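Spectinomycin phosphotransferase (Legionella pneumophila, PDB 3I1A) transfers a phosphate group from a nucleotide to the antibiotic spectinomycin and so acts as an antibiotic resistance factor. Local coordinates at residues Q4-Q9 with I51-G56; I66-D71 with S132-I137; E144-K149 with S278-E283; R241-I246 with Q261-G266. All coordinates share one frame; numbering follows the deposited sequence.

Overall arrangement
The chain has a kinase-like fold, and the four contacts run from its N-terminal lobe to its C-terminal helices. Contact 1 covers strand 48-55, which carries the ADP-binding residue K52. Helix 61-71 of contact 2 follows that strand in the chain; the two contacts are about 26 Å apart between centres. Contacts 3 and 4 lie across the chain's centre from contact 1, at about 37 and 38 Å between centres. They touch each other: R281 NE is 2.9 Å from M244 O, a probable hydrogen bond. Both segments of contact 4 fall in sequence between those of contact 3. The side chain of I246 in contact 4 is about 11 Å from that of N217, a magnesium-binding residue.

Contact 1 of 4, residues Q4-Q9 with I51-G56; sequences QPIQAQ and IKLKYG
In the N-terminal lobe of the kinase-like fold, a loop at the start of the chain packs P5 and I6 against L53 and Y55 of strand 48-55. This is the middle strand of a five-stranded antiparallel sheet. It also carries K52, which binds ADP, a position consistent with the strand lysine of protein kinases. L53 points toward the loop and K54 points away from it. L53 CD1 is the meeting point of the apolar part. P5 CG touches L53 CD1 at 3.7 Å. I6 CD1 approaches L53 CD1 at 3.5 Å, which is tight for two methyl groups. I6 CG1 sits between the backbone N and the carbonyl carbon (chi1 62°). I6 CG1 lies 3.6 Å from L53 CD1, and the two side chains cross at about a right angle. P5 has a second partner in Y55. P5 CB lies 3.7 Å from Y55 CZ, and it comes to the ring obliquely. The phenol oxygen lies against the proline, with Y55 OH 3.3 Å from P5 CA. That hydroxyl is hydrogen-bonded to the backbone O of K3, which ties the tip of the tyrosine to the start of the chain. At the other end of the residue, Y55 N bonds to the side chain of N36. Around the contact, P5 also rests on F38, and L53 touches Y40 and I97 of the two flanking strands. I6 reaches F95 of strand 95-101 as well as L11 and L14, so it lies between the sheet and helix 10-19.

Contact 2 of 4, residues I66-D71 with S132-I137; sequences IRLLHD and SVPISI
L68 points its two methyl groups at the turn ahead of helix 135-138. It meets P134 tip to tip, with L68 CD1 4.0 Å from P134 CD. L68 CD1 also lies 3.9 Å from the carbonyl oxygen S132 O. L68 CD2 faces I137 CD1 more loosely, at 4.3 Å. A chi1 of 173° sets L68 CG anti to the backbone N. R67 supplies the other touch. I137 CD1 meets the edge of its guanidinium, close to the group's plane, 3.4 Å from R67 NH2. The arginine chain is bent at chi2 and chi3. R67 NE is 4.0 Å from D71 OD2, a long salt bridge one helical turn on. D71 is itself held by H70: H70 ND1 donates to D71 OD1 at 3.1 Å, nearly straight at 172° and in the plane of the imidazole. Helix 61-71 comes after the strand that carries K52 and is consistent in position with helix C of protein kinases. The contact therefore joins that helix to the segment that follows helix 115-129. P134 takes the N-cap position of helix 135-138, and the side chain of Q138 bonds back to V133 O. Farther out, I137 also lies on S64 and I65 of helix 61-71. L69 and V133 both touch L208 of strand 207-209.

Contact 3 of 4, residues E144-K149 with S278-E283; sequences EIYSPK and SYYRHE
E144 and Y280 meet tip to tip in the tight half of this contact. Y280 OH donates a short 2.6 Å hydrogen bond to E144 OE1. It comes from above the carboxylate plane, 37° out of it, while the oxygen lies at the edge of the tyrosine ring. The other oxygen, E144 OE2, uses its anti lone pair to accept from Y146 N at 2.9 Å. Both carboxylate oxygens are thus engaged, which fixes the rotation of the group. Beside them, Y146 turns its edge to the face of Y279 in an offset edge-to-face pair, with ring planes 61° apart. The closest atoms are Y146 CD1 and Y279 CE2, at 3.4 Å. E144 CG covers part of one face of Y146. The loop that makes these contacts joins strand 142-143 to helix 149-157, and it lies against the long helix 274-297 of the C-terminal lobe. Between E144 and Y279, and on toward S147, water takes over. One water links E144 OE2 to Y279 OH and gives that carboxylate oxygen a second donor. Two more each donate to both S147 O and E283 OE2, which are 4.2 Å apart. S147 OG also caps the next helix by accepting from K149 N at 3.1 Å. E283 OE1 turns to S192 and to a salt bridge with R151. R151 in addition bonds to Y279 OH and Y146 O.

Contact 4 of 4, residues R241-I246 with Q261-G266; sequences RDLMFI and QYFYEG
I246 lies over one face of the F263 ring. I246 CG1 stands 3.6 Å from the F263 centroid and only 3° off the normal, a well-centred CH-pi contact. I246 CD1 is 3.5 Å from F263 CD1. A chi1 of 176° places F263 CG anti to the backbone N. L243 CD2 approaches obliquely, 3.6 Å from F263 CE2, and the two side chains cross at about a right angle. The next ring, Y264, has F263 CD2 over the centre of one face. At its edge, near the ring plane, are L243 CD1, 3.7 Å from Y264 OH, and a water. This water lies 2.7 Å from Y264 OH and donates to L243 O at 2.8 Å. L243 O also accepts from I246 N, closing a type I turn that brings L243 and I246 to the same pair of rings. F263 is packed further by L121 and L125 of helix 115-129. D242 sits next to L243 and accepts from the backbone N of H210 and of S211, and from H129 NE2. This resembles the helix aspartate that braces the catalytic-loop backbone in protein kinases; here the loop at H210 and S211 leads on to N217, which binds magnesium in another structure of the protein, though none is bound here.

Contact 1 of 4, residues Q4-Q9 with I51-G56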
# COMPACT_ATOMS: atom_id res chain seq x y z
N GLN A 4 -19.17 -17.10 1.48
CA GLN A 4 -19.54 -16.14 2.52
C GLN A 4 -19.92 -16.83 3.82
O GLN A 4 -20.62 -17.85 3.82
CB GLN A 4 -20.71 -15.29 2.02
CG GLN A 4 -20.50 -14.78 0.62
CD GLN A 4 -21.65 -13.92 0.13
OE1 GLN A 4 -21.85 -13.77 -1.08
NE2 GLN A 4 -22.41 -13.36 1.05
N PRO A 5 -19.45 -16.29 4.96
CA PRO A 5 -19.75 -16.86 6.28
C PRO A 5 -21.22 -16.72 6.69
O PRO A 5 -21.72 -17.47 7.53
CB PRO A 5 -18.81 -16.10 7.21
CG PRO A 5 -18.64 -14.78 6.52
CD PRO A 5 -18.50 -15.17 5.07
N ILE A 6 -21.90 -15.75 6.09
CA ILE A 6 -23.31 -15.48 6.37
C ILE A 6 -24.03 -14.99 5.11
O ILE A 6 -23.40 -14.65 4.12
CB ILE A 6 -23.47 -14.37 7.42
CG1 ILE A 6 -22.87 -13.07 6.87
CG2 ILE A 6 -22.79 -14.79 8.72
CD1 ILE A 6 -22.98 -11.90 7.80
N GLN A 7 -25.36 -14.98 5.17
CA GLN A 7 -26.19 -14.48 4.08
C GLN A 7 -26.32 -12.99 4.41
O GLN A 7 -26.47 -12.62 5.58
CB GLN A 7 -27.56 -15.16 4.10
CG GLN A 7 -28.28 -15.11 2.76
CD GLN A 7 -28.67 -13.71 2.36
OE1 GLN A 7 -28.28 -13.23 1.29
NE2 GLN A 7 -29.45 -13.06 3.21
N ALA A 8 -26.28 -12.13 3.40
CA ALA A 8 -26.34 -10.68 3.62
C ALA A 8 -27.37 -10.19 4.63
O ALA A 8 -27.10 -9.28 5.43
CB ALA A 8 -26.53 -9.96 2.28
N GLN A 9 -28.56 -10.78 4.61
CA GLN A 9 -29.61 -10.37 5.53
C GLN A 9 -29.31 -10.71 6.99
O GLN A 9 -29.94 -10.17 7.90
CB GLN A 9 -30.95 -10.97 5.08
CG GLN A 9 -31.28 -10.56 3.65
CD GLN A 9 -31.12 -9.07 3.43
OE1 GLN A 9 -30.97 -8.61 2.29
NE2 GLN A 9 -31.14 -8.30 4.51
N ILE A 51 -19.26 -2.97 5.12
CA ILE A 51 -18.93 -4.02 6.08
C ILE A 51 -17.96 -5.04 5.52
O ILE A 51 -18.11 -5.49 4.38
CB ILE A 51 -20.21 -4.75 6.53
CG1 ILE A 51 -21.29 -3.73 6.94
CG2 ILE A 51 -19.89 -5.71 7.67
CD1 ILE A 51 -20.91 -2.82 8.06
N LYS A 52 -16.96 -5.40 6.33
CA LYS A 52 -15.97 -6.39 5.94
C LYS A 52 -15.97 -7.57 6.91
O LYS A 52 -15.88 -7.39 8.13
CB LYS A 52 -14.58 -5.77 5.92
N LEU A 53 -16.11 -8.77 6.37
CA LEU A 53 -16.08 -9.97 7.19
C LEU A 53 -14.80 -10.72 6.84
O LEU A 53 -14.47 -10.89 5.67
CB LEU A 53 -17.29 -10.87 6.90
CG LEU A 53 -18.68 -10.24 6.95
CD1 LEU A 53 -19.76 -11.30 6.66
CD2 LEU A 53 -18.88 -9.61 8.30
N LYS A 54 -14.09 -11.16 7.87
CA LYS A 54 -12.87 -11.93 7.69
C LYS A 54 -12.91 -13.16 8.59
O LYS A 54 -13.21 -13.06 9.77
CB LYS A 54 -11.64 -11.11 8.07
CG LYS A 54 -11.42 -9.88 7.20
CD LYS A 54 -10.09 -9.21 7.54
CE LYS A 54 -8.92 -10.14 7.21
NZ LYS A 54 -7.60 -9.51 7.51
N TYR A 55 -12.60 -14.31 8.02
CA TYR A 55 -12.60 -15.54 8.78
C TYR A 55 -11.49 -15.54 9.82
O TYR A 55 -10.47 -14.88 9.65
CB TYR A 55 -12.39 -16.70 7.83
CG TYR A 55 -13.66 -17.21 7.21
CD1 TYR A 55 -14.61 -17.85 8.00
CD2 TYR A 55 -13.91 -17.08 5.85
CE1 TYR A 55 -15.77 -18.36 7.46
CE2 TYR A 55 -15.08 -17.59 5.29
CZ TYR A 55 -16.00 -18.23 6.10
OH TYR A 55 -17.14 -18.80 5.58
N GLY A 56 -11.69 -16.27 10.92
CA GLY A 56 -10.67 -16.36 11.94
C GLY A 56 -10.82 -15.56 13.22
O GLY A 56 -11.60 -14.61 13.31

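Contact 2 of 4, residues I66-D71 with S132-I137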
# COMPACT_ATOMS: atom_id res chain seq x y z
N ILE A 66 -4.37 0.00 13.62
CA ILE A 66 -5.43 1.00 13.50
C ILE A 66 -5.82 1.44 14.91
O ILE A 66 -6.02 2.62 15.16
CB ILE A 66 -6.70 0.42 12.78
CG1 ILE A 66 -6.41 0.22 11.29
CG2 ILE A 66 -7.89 1.35 12.97
CD1 ILE A 66 -6.02 1.47 10.57
N ARG A 67 -5.91 0.47 15.82
CA ARG A 67 -6.26 0.80 17.21
C ARG A 67 -5.15 1.64 17.85
O ARG A 67 -5.42 2.64 18.51
CB ARG A 67 -6.48 -0.47 18.03
CG ARG A 67 -6.83 -0.16 19.48
CD ARG A 67 -6.26 -1.16 20.44
NE ARG A 67 -4.93 -0.79 20.93
CZ ARG A 67 -3.78 -1.28 20.47
NH1 ARG A 67 -3.76 -2.17 19.48
NH2 ARG A 67 -2.64 -0.89 21.03
N LEU A 68 -3.89 1.25 17.64
CA LEU A 68 -2.79 2.01 18.23
C LEU A 68 -2.81 3.46 17.73
O LEU A 68 -2.66 4.38 18.52
CB LEU A 68 -1.45 1.35 17.88
CG LEU A 68 -0.17 2.09 18.28
CD1 LEU A 68 -0.09 2.26 19.77
CD2 LEU A 68 1.03 1.31 17.78
N LEU A 69 -3.01 3.66 16.42
CA LEU A 69 -3.06 5.03 15.89
C LEU A 69 -4.29 5.77 16.44
O LEU A 69 -4.22 6.96 16.76
CB LEU A 69 -3.10 5.00 14.35
CG LEU A 69 -1.85 4.35 13.72
CD1 LEU A 69 -2.01 4.24 12.21
CD2 LEU A 69 -0.59 5.13 14.10
N HIS A 70 -5.41 5.05 16.55
CA HIS A 70 -6.64 5.65 17.06
C HIS A 70 -6.42 6.19 18.47
O HIS A 70 -6.71 7.36 18.75
CB HIS A 70 -7.76 4.60 17.04
CG HIS A 70 -9.05 5.06 17.63
ND1 HIS A 70 -9.34 4.96 18.97
CD2 HIS A 70 -10.14 5.64 17.06
CE1 HIS A 70 -10.54 5.46 19.20
NE2 HIS A 70 -11.05 5.88 18.05
N ASP A 71 -5.91 5.33 19.35
CA ASP A 71 -5.67 5.72 20.75
C ASP A 71 -4.55 6.73 20.88
O ASP A 71 -4.50 7.49 21.85
CB ASP A 71 -5.34 4.49 21.61
CG ASP A 71 -6.54 3.58 21.82
OD1 ASP A 71 -7.63 3.88 21.31
OD2 ASP A 71 -6.39 2.54 22.51
N SER A 132 5.01 5.56 19.52
CA SER A 132 5.66 4.53 20.31
C SER A 132 4.91 3.22 20.10
O SER A 132 3.69 3.16 20.25
CB SER A 132 5.65 4.91 21.79
OG SER A 132 6.28 3.90 22.56
N VAL A 133 5.64 2.17 19.74
CA VAL A 133 5.02 0.88 19.49
C VAL A 133 5.27 -0.06 20.68
O VAL A 133 6.42 -0.34 21.04
CB VAL A 133 5.58 0.24 18.19
CG1 VAL A 133 4.82 -1.06 17.87
CG2 VAL A 133 5.45 1.24 17.02
N PRO A 134 4.18 -0.53 21.32
CA PRO A 134 4.34 -1.44 22.46
C PRO A 134 5.07 -2.70 21.98
O PRO A 134 4.90 -3.15 20.84
CB PRO A 134 2.90 -1.71 22.87
CG PRO A 134 2.21 -0.43 22.53
CD PRO A 134 2.77 -0.15 21.15
N ILE A 135 5.89 -3.28 22.85
CA ILE A 135 6.62 -4.46 22.45
C ILE A 135 5.72 -5.57 21.92
O ILE A 135 6.09 -6.24 20.97
CB ILE A 135 7.48 -4.99 23.61
CG1 ILE A 135 8.55 -3.95 23.97
CG2 ILE A 135 8.18 -6.28 23.19
CD1 ILE A 135 9.53 -3.67 22.83
N SER A 136 4.54 -5.77 22.52
CA SER A 136 3.63 -6.82 22.07
C SER A 136 3.29 -6.62 20.61
O SER A 136 3.19 -7.59 19.85
CB SER A 136 2.33 -6.81 22.90
OG SER A 136 1.60 -5.60 22.75
N ILE A 137 3.12 -5.37 20.20
CA ILE A 137 2.81 -5.08 18.82
C ILE A 137 4.06 -5.14 17.94
O ILE A 137 3.97 -5.56 16.80
CB ILE A 137 2.11 -3.71 18.70
CG1 ILE A 137 0.77 -3.80 19.45
CG2 ILE A 137 1.91 -3.32 17.21
CD1 ILE A 137 0.02 -2.48 19.61

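Contact 3 of 4, residues E144-K149 with S278-E283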
# COMPACT_ATOMS: atom_id res chain seq x y z
N GLU A 144 12.03 -4.81 8.48
CA GLU A 144 12.80 -4.68 7.25
C GLU A 144 14.05 -5.55 7.43
O GLU A 144 14.78 -5.40 8.42
CB GLU A 144 13.25 -3.24 7.03
CG GLU A 144 14.13 -3.01 5.80
CD GLU A 144 13.42 -3.45 4.53
OE1 GLU A 144 12.46 -2.75 4.16
OE2 GLU A 144 13.82 -4.49 3.94
N ILE A 145 14.28 -6.47 6.49
CA ILE A 145 15.49 -7.31 6.55
C ILE A 145 16.33 -7.25 5.27
O ILE A 145 17.27 -8.03 5.10
CB ILE A 145 15.17 -8.79 6.89
CG1 ILE A 145 14.27 -9.41 5.84
CG2 ILE A 145 14.52 -8.86 8.27
CD1 ILE A 145 14.04 -10.91 6.09
N TYR A 146 15.99 -6.31 4.38
CA TYR A 146 16.69 -6.11 3.12
C TYR A 146 16.79 -7.38 2.30
O TYR A 146 17.83 -7.69 1.71
CB TYR A 146 18.07 -5.52 3.41
CG TYR A 146 17.96 -4.16 4.08
CD1 TYR A 146 17.64 -3.03 3.34
CD2 TYR A 146 18.09 -4.01 5.46
CE1 TYR A 146 17.44 -1.80 3.95
CE2 TYR A 146 17.90 -2.76 6.09
CZ TYR A 146 17.57 -1.66 5.30
OH TYR A 146 17.37 -0.42 5.87
N SER A 147 15.69 -8.12 2.28
CA SER A 147 15.63 -9.38 1.56
C SER A 147 16.04 -9.26 0.10
O SER A 147 15.66 -8.32 -0.59
CB SER A 147 14.22 -9.96 1.64
OG SER A 147 14.10 -11.09 0.79
N PRO A 148 16.84 -10.22 -0.38
CA PRO A 148 17.30 -10.24 -1.77
C PRO A 148 16.33 -11.03 -2.67
O PRO A 148 16.56 -11.16 -3.86
CB PRO A 148 18.65 -10.94 -1.64
CG PRO A 148 18.33 -12.03 -0.64
CD PRO A 148 17.59 -11.20 0.43
N LYS A 149 15.22 -11.50 -2.09
CA LYS A 149 14.23 -12.30 -2.84
C LYS A 149 13.89 -11.79 -4.23
O LYS A 149 14.00 -12.52 -5.22
CB LYS A 149 12.91 -12.41 -2.05
CG LYS A 149 11.82 -13.14 -2.85
CD LYS A 149 10.56 -13.41 -2.05
CE LYS A 149 9.59 -14.26 -2.86
NZ LYS A 149 8.46 -14.79 -2.05
N SER A 278 17.42 6.07 -1.55
CA SER A 278 17.70 5.60 -2.92
C SER A 278 17.51 4.08 -3.00
O SER A 278 17.03 3.56 -4.01
CB SER A 278 19.11 5.98 -3.34
OG SER A 278 19.34 5.58 -4.70
N TYR A 279 17.90 3.37 -1.95
CA TYR A 279 17.72 1.92 -1.91
C TYR A 279 16.24 1.55 -2.10
O TYR A 279 15.90 0.67 -2.90
CB TYR A 279 18.17 1.35 -0.57
CG TYR A 279 17.71 -0.09 -0.38
CD1 TYR A 279 18.30 -1.13 -1.08
CD2 TYR A 279 16.62 -0.39 0.45
CE1 TYR A 279 17.82 -2.43 -0.98
CE2 TYR A 279 16.12 -1.69 0.56
CZ TYR A 279 16.73 -2.70 -0.16
OH TYR A 279 16.26 -3.97 -0.05
N TYR A 280 15.36 2.19 -1.34
CA TYR A 280 13.94 1.86 -1.46
C TYR A 280 13.35 2.18 -2.82
O TYR A 280 12.57 1.39 -3.33
CB TYR A 280 13.12 2.56 -0.37
CG TYR A 280 13.15 1.81 0.94
CD1 TYR A 280 12.67 0.50 1.02
CD2 TYR A 280 13.64 2.40 2.11
CE1 TYR A 280 12.67 -0.20 2.22
CE2 TYR A 280 13.64 1.72 3.31
CZ TYR A 280 13.16 0.42 3.36
OH TYR A 280 13.10 -0.27 4.56
N ARG A 281 13.72 3.31 -3.42
CA ARG A 281 13.17 3.67 -4.73
C ARG A 281 13.62 2.67 -5.79
O ARG A 281 12.83 2.33 -6.67
CB ARG A 281 13.59 5.07 -5.14
CG ARG A 281 12.95 6.12 -4.27
CD ARG A 281 13.34 7.51 -4.74
NE ARG A 281 12.52 8.50 -4.06
CZ ARG A 281 12.77 9.81 -4.07
NH1 ARG A 281 13.81 10.29 -4.74
NH2 ARG A 281 11.96 10.63 -3.41
N HIS A 282 14.86 2.20 -5.71
CA HIS A 282 15.30 1.20 -6.69
C HIS A 282 14.68 -0.16 -6.38
O HIS A 282 14.18 -0.83 -7.27
CB HIS A 282 16.85 1.07 -6.69
CG HIS A 282 17.57 2.23 -7.33
ND1 HIS A 282 17.69 3.46 -6.72
CD2 HIS A 282 18.16 2.35 -8.54
CE1 HIS A 282 18.33 4.29 -7.53
NE2 HIS A 282 18.62 3.64 -8.64
N GLU A 283 14.69 -0.56 -5.11
CA GLU A 283 14.15 -1.86 -4.71
C GLU A 283 12.65 -2.01 -4.95
O GLU A 283 12.18 -3.09 -5.31
CB GLU A 283 14.48 -2.13 -3.24
CG GLU A 283 13.85 -3.38 -2.64
CD GLU A 283 14.30 -4.70 -3.28
OE1 GLU A 283 15.38 -4.75 -3.92
OE2 GLU A 283 13.58 -5.70 -3.11
O HOH W 1 13.88 -4.34 1.10
O HOH W 2 14.90 -8.07 -3.30
O HOH W 3 13.46 -6.55 -0.39

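Contact 4 of 4, residues R241-I246 with Q261-G266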
# COMPACT_ATOMS: atom_id res chain seq x y z
N ARG A 241 11.51 4.23 4.25
CA ARG A 241 10.58 3.27 3.64
C ARG A 241 9.33 4.04 3.17
O ARG A 241 8.72 3.72 2.13
CB ARG A 241 10.17 2.25 4.68
CG ARG A 241 8.91 1.45 4.35
CD ARG A 241 9.17 0.40 3.29
NE ARG A 241 9.07 0.97 1.95
CZ ARG A 241 9.12 0.24 0.85
NH1 ARG A 241 9.26 -1.08 0.94
NH2 ARG A 241 9.04 0.83 -0.35
N ASP A 242 8.91 5.02 3.97
CA ASP A 242 7.77 5.84 3.59
C ASP A 242 8.18 7.13 2.87
O ASP A 242 7.52 7.58 1.92
CB ASP A 242 6.92 6.22 4.82
CG ASP A 242 6.11 5.06 5.36
OD1 ASP A 242 5.96 4.05 4.65
OD2 ASP A 242 5.60 5.18 6.49
N LEU A 243 9.27 7.75 3.31
CA LEU A 243 9.66 9.01 2.69
C LEU A 243 10.01 8.92 1.20
O LEU A 243 9.90 9.91 0.48
CB LEU A 243 10.83 9.66 3.47
CG LEU A 243 10.42 10.05 4.91
CD1 LEU A 243 11.60 10.77 5.65
CD2 LEU A 243 9.19 10.95 4.85
N MET A 244 10.40 7.73 0.74
CA MET A 244 10.78 7.55 -0.65
C MET A 244 9.65 7.90 -1.61
O MET A 244 9.90 8.22 -2.78
CB MET A 244 11.23 6.11 -0.89
CG MET A 244 10.14 5.08 -0.69
SD MET A 244 10.15 3.76 -1.98
CE MET A 244 9.09 4.58 -3.24
N PHE A 245 8.42 7.85 -1.13
CA PHE A 245 7.27 8.14 -1.98
C PHE A 245 7.09 9.64 -2.25
O PHE A 245 6.49 10.02 -3.25
CB PHE A 245 6.00 7.57 -1.35
CG PHE A 245 5.95 6.06 -1.38
CD1 PHE A 245 6.41 5.31 -0.30
CD2 PHE A 245 5.49 5.40 -2.51
CE1 PHE A 245 6.41 3.91 -0.35
CE2 PHE A 245 5.48 3.99 -2.56
CZ PHE A 245 5.94 3.25 -1.49
N ILE A 246 7.61 10.49 -1.36
CA ILE A 246 7.46 11.94 -1.54
C ILE A 246 8.44 12.32 -2.64
O ILE A 246 9.65 12.23 -2.45
CB ILE A 246 7.74 12.68 -0.21
CG1 ILE A 246 6.89 12.06 0.91
CG2 ILE A 246 7.45 14.18 -0.36
CD1 ILE A 246 5.36 12.08 0.67
N GLN A 261 8.70 20.29 -0.95
CA GLN A 261 8.83 21.42 -0.03
C GLN A 261 7.69 21.51 0.97
O GLN A 261 7.91 21.71 2.17
CB GLN A 261 8.91 22.74 -0.81
CG GLN A 261 9.00 23.97 0.08
CD GLN A 261 8.87 25.27 -0.70
OE1 GLN A 261 8.81 25.28 -1.94
NE2 GLN A 261 8.83 26.39 0.02
N TYR A 262 6.46 21.40 0.48
CA TYR A 262 5.29 21.47 1.35
C TYR A 262 5.27 20.27 2.30
O TYR A 262 4.99 20.40 3.51
CB TYR A 262 4.00 21.47 0.50
CG TYR A 262 3.89 22.56 -0.55
CD1 TYR A 262 2.93 22.47 -1.57
CD2 TYR A 262 4.74 23.67 -0.54
CE1 TYR A 262 2.82 23.47 -2.56
CE2 TYR A 262 4.64 24.67 -1.52
CZ TYR A 262 3.69 24.56 -2.52
OH TYR A 262 3.61 25.54 -3.50
N PHE A 263 5.57 19.09 1.77
CA PHE A 263 5.59 17.91 2.62
C PHE A 263 6.55 18.09 3.79
O PHE A 263 6.15 17.89 4.94
CB PHE A 263 6.01 16.66 1.84
CG PHE A 263 6.13 15.43 2.72
CD1 PHE A 263 5.01 14.66 3.01
CD2 PHE A 263 7.36 15.10 3.31
CE1 PHE A 263 5.10 13.58 3.88
CE2 PHE A 263 7.45 14.02 4.19
CZ PHE A 263 6.32 13.25 4.47
N TYR A 264 7.80 18.46 3.51
CA TYR A 264 8.76 18.61 4.60
C TYR A 264 8.50 19.76 5.52
O TYR A 264 8.95 19.76 6.68
CB TYR A 264 10.18 18.61 4.06
CG TYR A 264 10.61 17.21 3.72
CD1 TYR A 264 10.57 16.72 2.42
CD2 TYR A 264 11.01 16.33 4.74
CE1 TYR A 264 10.91 15.40 2.14
CE2 TYR A 264 11.35 15.02 4.47
CZ TYR A 264 11.31 14.56 3.18
OH TYR A 264 11.68 13.27 2.93
N GLU A 265 7.79 20.78 5.04
CA GLU A 265 7.45 21.85 5.95
C GLU A 265 6.54 21.23 7.04
O GLU A 265 6.56 21.64 8.21
CB GLU A 265 6.70 22.98 5.23
CG GLU A 265 6.46 24.16 6.16
CD GLU A 265 5.76 25.32 5.47
OE1 GLU A 265 6.08 25.56 4.27
OE2 GLU A 265 4.92 25.98 6.12
N GLY A 266 5.73 20.23 6.66
CA GLY A 266 4.86 19.60 7.63
C GLY A 266 5.55 18.49 8.43
O GLY A 266 5.32 18.34 9.62
O HOH W 4 11.65 12.14 0.44